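Local coordinates for protein CHAD domain (Ricinus communis, PDB 6QV5) that probably binds inorganic polyphosphate through an all-helical domain of the four-helix-bundle type, at residues Ala119-Leu125 with Ala267-Ala271; Ala171-Arg176 with Phe218-Tyr222; Arg192-Asp196 with Leu286-Arg290. All coordinates share one frame; numbering follows the deposited sequence.

Contact 1. Residues Ala119-Leu125 with Ala267-Ala271; sequences ANGLLEL and AVQFA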
loop_
_atom_site.group_PDB
_atom_site.type_symbol
_atom_site.label_atom_id
_atom_site.label_comp_id
_atom_site.label_asym_id
_atom_site.label_seq_id
_atom_site.Cartn_x
_atom_site.Cartn_y
_atom_site.Cartn_z
ATOM N N ALA A 119 16.792 30.447 -0.545
ATOM C CA ALA A 119 15.488 30.058 -1.083
ATOM C C ALA A 119 15.580 29.501 -2.508
ATOM O O ALA A 119 14.798 28.618 -2.869
ATOM C CB ALA A 119 14.535 31.244 -1.045
ATOM N N ASN A 120 16.535 30.019 -3.309
ATOM C CA ASN A 120 16.762 29.635 -4.707
ATOM C C ASN A 120 17.554 28.324 -4.901
ATOM O O ASN A 120 17.668 27.844 -6.033
ATOM C CB ASN A 120 17.431 30.788 -5.463
ATOM N N GLY A 121 18.063 27.752 -3.806
ATOM C CA GLY A 121 18.860 26.526 -3.826
ATOM C C GLY A 121 18.097 25.215 -3.872
ATOM O O GLY A 121 18.668 24.167 -3.558
ATOM N N LEU A 122 16.814 25.247 -4.279
ATOM C CA LEU A 122 15.984 24.042 -4.371
ATOM C C LEU A 122 16.206 23.261 -5.676
ATOM O O LEU A 122 15.810 22.095 -5.764
ATOM C CB LEU A 122 14.492 24.359 -4.149
ATOM C CG LEU A 122 14.098 24.951 -2.784
ATOM C CD1 LEU A 122 12.691 25.505 -2.824
ATOM C CD2 LEU A 122 14.226 23.927 -1.658
ATOM N N LEU A 123 16.859 23.895 -6.676
ATOM C CA LEU A 123 17.181 23.286 -7.971
ATOM C C LEU A 123 18.262 22.210 -7.825
ATOM O O LEU A 123 18.144 21.145 -8.435
ATOM C CB LEU A 123 17.609 24.350 -8.994
ATOM C CG LEU A 123 16.475 25.131 -9.650
ATOM C CD1 LEU A 123 16.308 26.496 -9.006
ATOM C CD2 LEU A 123 16.717 25.289 -11.136
ATOM N N GLU A 124 19.297 22.482 -7.003
ATOM C CA GLU A 124 20.381 21.533 -6.731
ATOM C C GLU A 124 19.911 20.405 -5.802
ATOM O O GLU A 124 20.451 19.300 -5.863
ATOM C CB GLU A 124 21.653 22.237 -6.209
ATOM C CG GLU A 124 21.501 22.972 -4.886
ATOM C CD GLU A 124 22.613 23.949 -4.557
ATOM O OE1 GLU A 124 23.784 23.516 -4.465
ATOM O OE2 GLU A 124 22.308 25.150 -4.378
ATOM N N LEU A 125 18.890 20.686 -4.963
ATOM C CA LEU A 125 18.277 19.720 -4.048
ATOM C C LEU A 125 17.454 18.712 -4.856
ATOM O O LEU A 125 17.510 17.515 -4.571
ATOM C CB LEU A 125 17.403 20.438 -2.998
ATOM C CG LEU A 125 16.645 19.560 -1.987
ATOM C CD1 LEU A 125 17.589 18.895 -1.003
ATOM C CD2 LEU A 125 15.614 20.367 -1.238
ATOM N N ALA A 267 19.641 23.830 1.844
ATOM C CA ALA A 267 18.523 23.583 0.933
ATOM C C ALA A 267 17.537 22.587 1.551
ATOM O O ALA A 267 16.329 22.730 1.356
ATOM C CB ALA A 267 19.039 23.051 -0.394
ATOM N N VAL A 268 18.062 21.590 2.307
ATOM C CA VAL A 268 17.287 20.556 3.005
ATOM C C VAL A 268 16.419 21.208 4.091
ATOM O O VAL A 268 15.207 20.987 4.111
ATOM C CB VAL A 268 18.196 19.432 3.587
ATOM C CG1 VAL A 268 17.428 18.537 4.556
ATOM C CG2 VAL A 268 18.833 18.598 2.482
ATOM N N GLN A 269 17.046 22.011 4.981
ATOM C CA GLN A 269 16.378 22.712 6.081
ATOM C C GLN A 269 15.277 23.659 5.594
ATOM O O GLN A 269 14.259 23.794 6.273
ATOM C CB GLN A 269 17.393 23.440 6.983
ATOM C CG GLN A 269 18.221 22.512 7.878
ATOM C CD GLN A 269 17.446 21.965 9.052
ATOM O OE1 GLN A 269 16.774 20.933 8.959
ATOM N NE2 GLN A 269 17.530 22.643 10.187
ATOM N N PHE A 270 15.462 24.272 4.400
ATOM C CA PHE A 270 14.479 25.154 3.768
ATOM C C PHE A 270 13.243 24.348 3.369
ATOM O O PHE A 270 12.120 24.787 3.625
ATOM C CB PHE A 270 15.080 25.882 2.546
ATOM C CG PHE A 270 14.157 26.904 1.919
ATOM C CD1 PHE A 270 14.130 28.215 2.380
ATOM C CD2 PHE A 270 13.309 26.552 0.874
ATOM C CE1 PHE A 270 13.266 29.156 1.810
ATOM C CE2 PHE A 270 12.440 27.491 0.311
ATOM C CZ PHE A 270 12.427 28.786 0.780
ATOM N N ALA A 271 13.459 23.168 2.748
ATOM C CA ALA A 271 12.407 22.250 2.320
ATOM C C ALA A 271 11.693 21.661 3.537
ATOM O O ALA A 271 10.466 21.584 3.537
ATOM C CB ALA A 271 12.995 21.140 1.463
#
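A chi1 of -175° in F270 carries its ring out from helix 265-281, opposite the backbone N, and chi1 -61° in L122 lays CG beside its own N; the two side chains meet and cross at about a right angle. They belong to apolar packing in the all-helical CHAD fold, between the start of helix 122-145, with the turn leading into it, and helix 265-281. CD1 of L122 meets CE2 of F270 at 3.7 Å, approaching the ring obliquely. A119 takes one face: its CA lies 4.0 Å from the F270 ring centroid and 20° off the normal, a CH-pi contact. Alanine is small enough to bring its backbone down onto the aromatic. G121 and A267 are the closest backbone pair here, their CA atoms 5.6 Å apart; with no side chain on G121 to intervene, its carbonyl O lies 3.4 Å from CB of A267. Deeper in, L125 packs against helix 265-281 with its forked end. One branch, CD2, rests against the CB of A271 at 3.8 Å. V268 and A271 also touch L254 of helix 224-260, which extends the apolar layer. The other branch, CD1 of L125, meets CG2 of V268 at 3.7 Å.

Contact 2. Residues Ala171-Arg176 with Phe218-Tyr222; sequences AAHFSR and FHGLY
F218, the first residue to leave helical geometry after helix 198-217, lays its ring against S175 on the first turns of helix 171-192. The contact is a buried join in this all-helical CHAD fold: the loop that leads to helix 224-260 is packed against the beginning of the helix preceding 198-217. CB of S175 sits over one face of the F218 ring, 3.8 Å from its centroid and 16° off the normal, a CH-pi contact that a side chain as short as serine's allows, since the ring can lie close to the helix. Farther round the same ring, CZ of F218 points at the edge of F174, 3.8 Å from CD2, and the two side chains cross at about a right angle. F174 in turn meets the ring of F74, and F218 touches I33 of helix 26-42, so the aromatic pair is part of a larger apolar core.

Three residues on, L221 points back to the helix. Its branch CD2 lies 3.9 Å from CB of A171 and also approaches A172; two alanines here keep the helix surface low enough for a branched side chain to lie close against the backbone.

Y222 follows, with CG anti to its carbonyl carbon (chi1 -63°), and its hydroxyl extends to the S175 turn. There chi1 of S175 is 64°, which places OG between the backbone N and the carbonyl carbon. OG of S175 lies 3.0 Å from O of A171 and 3.1 Å from O of A172. Its single proton thus has three acceptors within reach: these two carbonyl oxygens and, by a weak bond of 3.3 Å from OG of S175, OH of Y222.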
loop_
_atom_site.group_PDB
_atom_site.type_symbol
_atom_site.label_atom_id
_atom_site.label_comp_id
_atom_site.label_asym_id
_atom_site.label_seq_id
_atom_site.Cartn_x
_atom_site.Cartn_y
_atom_site.Cartn_z
ATOM N N ALA A 171 -16.721 -19.234 0.109
ATOM C CA ALA A 171 -16.053 -17.931 0.127
ATOM C C ALA A 171 -16.932 -16.880 0.812
ATOM O O ALA A 171 -16.400 -15.981 1.461
ATOM C CB ALA A 171 -15.718 -17.491 -1.289
ATOM N N ALA A 172 -18.273 -17.011 0.677
ATOM C CA ALA A 172 -19.275 -16.116 1.265
ATOM C C ALA A 172 -19.273 -16.162 2.794
ATOM O O ALA A 172 -19.442 -15.119 3.428
ATOM C CB ALA A 172 -20.658 -16.449 0.728
ATOM N N HIS A 173 -19.072 -17.363 3.379
ATOM C CA HIS A 173 -19.020 -17.575 4.827
ATOM C C HIS A 173 -17.762 -16.941 5.424
ATOM O O HIS A 173 -17.834 -16.353 6.504
ATOM C CB HIS A 173 -19.077 -19.074 5.162
ATOM C CG HIS A 173 -19.254 -19.360 6.622
ATOM N ND1 HIS A 173 -20.506 -19.591 7.166
ATOM C CD2 HIS A 173 -18.328 -19.444 7.607
ATOM C CE1 HIS A 173 -20.304 -19.808 8.455
ATOM N NE2 HIS A 173 -19.009 -19.725 8.768
ATOM N N PHE A 174 -16.615 -17.069 4.728
ATOM C CA PHE A 174 -15.340 -16.507 5.167
ATOM C C PHE A 174 -15.321 -14.985 5.019
ATOM O O PHE A 174 -14.884 -14.299 5.945
ATOM C CB PHE A 174 -14.160 -17.153 4.413
ATOM C CG PHE A 174 -12.802 -16.594 4.773
ATOM C CD1 PHE A 174 -12.125 -17.038 5.903
ATOM C CD2 PHE A 174 -12.199 -15.622 3.982
ATOM C CE1 PHE A 174 -10.876 -16.511 6.242
ATOM C CE2 PHE A 174 -10.954 -15.090 4.327
ATOM C CZ PHE A 174 -10.297 -15.545 5.449
ATOM N N SER A 175 -15.768 -14.466 3.853
ATOM C CA SER A 175 -15.789 -13.034 3.547
ATOM C C SER A 175 -16.658 -12.218 4.494
ATOM O O SER A 175 -16.247 -11.122 4.865
ATOM C CB SER A 175 -16.199 -12.783 2.100
ATOM O OG SER A 175 -17.525 -13.215 1.851
ATOM N N ARG A 176 -17.844 -12.738 4.889
ATOM C CA ARG A 176 -18.753 -12.027 5.797
ATOM C C ARG A 176 -18.150 -11.831 7.196
ATOM O O ARG A 176 -18.369 -10.782 7.799
ATOM C CB ARG A 176 -20.158 -12.667 5.851
ATOM C CG ARG A 176 -20.266 -14.022 6.550
ATOM C CD ARG A 176 -21.712 -14.455 6.684
ATOM N NE ARG A 176 -22.127 -15.315 5.575
ATOM C CZ ARG A 176 -23.378 -15.438 5.142
ATOM N NH1 ARG A 176 -24.357 -14.742 5.709
ATOM N NH2 ARG A 176 -23.661 -16.250 4.133
ATOM N N PHE A 218 -12.987 -9.973 -2.825
ATOM C CA PHE A 218 -14.300 -10.622 -2.831
ATOM C C PHE A 218 -15.328 -9.733 -3.561
ATOM O O PHE A 218 -16.458 -9.575 -3.096
ATOM C CB PHE A 218 -14.746 -10.933 -1.385
ATOM C CG PHE A 218 -13.808 -11.809 -0.584
ATOM C CD1 PHE A 218 -13.861 -13.195 -0.693
ATOM C CD2 PHE A 218 -12.900 -11.251 0.308
ATOM C CE1 PHE A 218 -13.010 -14.005 0.066
ATOM C CE2 PHE A 218 -12.043 -12.060 1.059
ATOM C CZ PHE A 218 -12.105 -13.432 0.935
ATOM N N HIS A 219 -14.927 -9.174 -4.721
ATOM C CA HIS A 219 -15.713 -8.261 -5.561
ATOM C C HIS A 219 -17.046 -8.845 -6.070
ATOM O O HIS A 219 -18.085 -8.200 -5.909
ATOM C CB HIS A 219 -14.852 -7.735 -6.729
ATOM C CG HIS A 219 -15.605 -6.919 -7.735
ATOM N ND1 HIS A 219 -15.839 -7.392 -9.013
ATOM C CD2 HIS A 219 -16.171 -5.696 -7.609
ATOM C CE1 HIS A 219 -16.528 -6.442 -9.625
ATOM N NE2 HIS A 219 -16.754 -5.404 -8.820
ATOM N N GLY A 220 -17.004 -10.037 -6.665
ATOM C CA GLY A 220 -18.181 -10.705 -7.220
ATOM C C GLY A 220 -19.137 -11.336 -6.223
ATOM O O GLY A 220 -20.115 -11.970 -6.628
ATOM N N LEU A 221 -18.872 -11.160 -4.916
ATOM C CA LEU A 221 -19.661 -11.709 -3.810
ATOM C C LEU A 221 -20.638 -10.696 -3.199
ATOM O O LEU A 221 -21.601 -11.098 -2.542
ATOM C CB LEU A 221 -18.703 -12.222 -2.718
ATOM C CG LEU A 221 -18.351 -13.714 -2.716
ATOM C CD1 LEU A 221 -17.465 -14.090 -3.897
ATOM C CD2 LEU A 221 -17.623 -14.080 -1.449
ATOM N N TYR A 222 -20.385 -9.390 -3.403
ATOM C CA TYR A 222 -21.185 -8.299 -2.840
ATOM C C TYR A 222 -21.887 -7.445 -3.912
ATOM O O TYR A 222 -21.517 -7.513 -5.087
ATOM C CB TYR A 222 -20.305 -7.428 -1.921
ATOM C CG TYR A 222 -19.759 -8.152 -0.707
ATOM C CD1 TYR A 222 -20.403 -8.074 0.524
ATOM C CD2 TYR A 222 -18.584 -8.895 -0.782
ATOM C CE1 TYR A 222 -19.906 -8.736 1.644
ATOM C CE2 TYR A 222 -18.084 -9.574 0.328
ATOM C CZ TYR A 222 -18.744 -9.483 1.544
ATOM O OH TYR A 222 -18.254 -10.136 2.646
#

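Contact 3. Residues Arg192-Asp196 with Leu286-Arg290; sequences RMQDD and LDAIR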
loop_
_atom_site.group_PDB
_atom_site.type_symbol
_atom_site.label_atom_id
_atom_site.label_comp_id
_atom_site.label_asym_id
_atom_site.label_seq_id
_atom_site.Cartn_x
_atom_site.Cartn_y
_atom_site.Cartn_z
ATOM N N ARG A 192 -11.937 6.583 17.525
ATOM C CA ARG A 192 -10.838 6.706 18.493
ATOM C C ARG A 192 -9.802 7.753 18.049
ATOM O O ARG A 192 -9.011 8.222 18.871
ATOM C CB ARG A 192 -10.161 5.338 18.714
ATOM C CG ARG A 192 -10.537 4.647 20.026
ATOM C CD ARG A 192 -11.823 3.839 19.939
ATOM N NE ARG A 192 -11.981 2.957 21.097
ATOM C CZ ARG A 192 -13.099 2.305 21.406
ATOM N NH1 ARG A 192 -14.183 2.435 20.650
ATOM N NH2 ARG A 192 -13.144 1.525 22.478
ATOM N N MET A 193 -9.822 8.107 16.748
ATOM C CA MET A 193 -8.966 9.081 16.069
ATOM C C MET A 193 -9.053 10.461 16.736
ATOM O O MET A 193 -10.155 10.974 16.955
ATOM C CB MET A 193 -9.397 9.162 14.597
ATOM C CG MET A 193 -8.400 9.818 13.676
ATOM S SD MET A 193 -8.853 9.569 11.937
ATOM C CE MET A 193 -10.417 10.464 11.861
ATOM N N GLN A 194 -7.887 11.043 17.071
ATOM C CA GLN A 194 -7.771 12.352 17.719
ATOM C C GLN A 194 -6.806 13.271 16.951
ATOM O O GLN A 194 -5.904 12.782 16.266
ATOM C CB GLN A 194 -7.350 12.186 19.197
ATOM C CG GLN A 194 -7.573 13.414 20.093
ATOM C CD GLN A 194 -9.031 13.756 20.304
ATOM O OE1 GLN A 194 -9.628 14.535 19.553
ATOM N NE2 GLN A 194 -9.630 13.191 21.339
ATOM N N ASP A 195 -7.023 14.601 17.053
ATOM C CA ASP A 195 -6.236 15.650 16.395
ATOM C C ASP A 195 -4.758 15.648 16.789
ATOM O O ASP A 195 -4.431 15.526 17.972
ATOM C CB ASP A 195 -6.871 17.039 16.616
ATOM C CG ASP A 195 -6.980 17.505 18.061
ATOM O OD1 ASP A 195 -7.130 16.642 18.959
ATOM O OD2 ASP A 195 -6.939 18.733 18.292
ATOM N N ASP A 196 -3.875 15.769 15.770
ATOM C CA ASP A 196 -2.406 15.789 15.859
ATOM C C ASP A 196 -1.813 14.511 16.499
ATOM O O ASP A 196 -0.758 14.566 17.139
ATOM C CB ASP A 196 -1.895 17.073 16.545
ATOM C CG ASP A 196 -1.947 18.294 15.651
ATOM O OD1 ASP A 196 -3.041 18.884 15.513
ATOM O OD2 ASP A 196 -0.892 18.663 15.090
ATOM N N LEU A 286 -9.813 15.640 9.858
ATOM C CA LEU A 286 -10.542 14.575 10.544
ATOM C C LEU A 286 -12.050 14.782 10.495
ATOM O O LEU A 286 -12.773 13.801 10.356
ATOM C CB LEU A 286 -10.066 14.383 12.000
ATOM C CG LEU A 286 -8.552 14.282 12.284
ATOM C CD1 LEU A 286 -8.308 14.016 13.744
ATOM C CD2 LEU A 286 -7.875 13.188 11.461
ATOM N N ASP A 287 -12.518 16.047 10.569
ATOM C CA ASP A 287 -13.941 16.402 10.504
ATOM C C ASP A 287 -14.575 15.985 9.169
ATOM O O ASP A 287 -15.699 15.481 9.167
ATOM C CB ASP A 287 -14.152 17.902 10.780
ATOM C CG ASP A 287 -13.886 18.344 12.213
ATOM O OD1 ASP A 287 -13.690 17.464 13.085
ATOM O OD2 ASP A 287 -13.882 19.570 12.466
ATOM N N ALA A 288 -13.842 16.160 8.050
ATOM C CA ALA A 288 -14.288 15.763 6.712
ATOM C C ALA A 288 -14.259 14.234 6.572
ATOM O O ALA A 288 -15.114 13.669 5.887
ATOM C CB ALA A 288 -13.408 16.404 5.652
ATOM N N ILE A 289 -13.279 13.573 7.234
ATOM C CA ILE A 289 -13.102 12.115 7.264
ATOM C C ILE A 289 -14.275 11.481 8.031
ATOM O O ILE A 289 -14.908 10.559 7.517
ATOM C CB ILE A 289 -11.702 11.735 7.849
ATOM C CG1 ILE A 289 -10.575 12.019 6.829
ATOM C CG2 ILE A 289 -11.650 10.275 8.333
ATOM C CD1 ILE A 289 -9.184 12.235 7.439
ATOM N N ARG A 290 -14.568 12.003 9.244
ATOM C CA ARG A 290 -15.657 11.565 10.121
ATOM C C ARG A 290 -17.010 11.667 9.411
ATOM O O ARG A 290 -17.788 10.719 9.470
ATOM C CB ARG A 290 -15.665 12.378 11.430
ATOM C CG ARG A 290 -14.599 11.951 12.434
ATOM C CD ARG A 290 -14.135 13.129 13.270
ATOM N NE ARG A 290 -13.127 12.747 14.260
ATOM C CZ ARG A 290 -12.461 13.608 15.025
ATOM N NH1 ARG A 290 -12.681 14.913 14.915
ATOM N NH2 ARG A 290 -11.566 13.171 15.900
#
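This is a mixed contact, apolar with one polar tie, in which M193 and its neighbours in the loop between helices 171-192 and 198-217 lie against the first turn of helix 286-293. M193 carries the apolar half. An extended start (chi1 -164°) carries its chain away from its own backbone N, and a bend at chi3 (64°) turns the terminal methyl in between two aliphatic side chains. CE of M193 meets CD2 of L286 at 3.7 Å and CG2 of I289 at the same 3.7 Å. A long, flexible thioether suits this place because it can reach from a loop and still follow the shape of both partners. I289 also touches T237, E240 and L241, so helix 224-260 backs this side of the short helix in the all-helical CHAD fold. The other branch of L286, CD1, lies 3.6 Å from the D195 N, against loop backbone.

R290 supplies the polar tie. CB of L286 sits against one face of its guanidinium, 3.9 Å from the plane and over the centre. NH2 of R290 donates to O of M193 at 2.8 Å with an N-H...O angle of 139°; the oxygen lies nearly in the guanidinium plane, while the donor stands above the carbonyl plane. NH1 of R290 forms a salt bridge with OD1 of D287 at 3.3 Å, its hydrogen bond weak.

In the fold
Contacts 1 and 2 lie on opposite sides of the chain's centre, their own centres 51 Å apart, and contact 2 is nested along the chain inside the loop that contact 1 closes. Contact 3 is 33 Å from contact 1 and 30 Å from contact 2, centre to centre, and its segments alternate with those of both. None of the three touches another. Sequence links them: helix 171-192 begins in contact 2 and leads into the loop of contact 3, helix 198-217 joins the loops of contacts 3 and 2, and helices 265-281 and 286-293 of contacts 1 and 3 follow each other. All three lie away from the zinc site, where H52 and H138 are ligands.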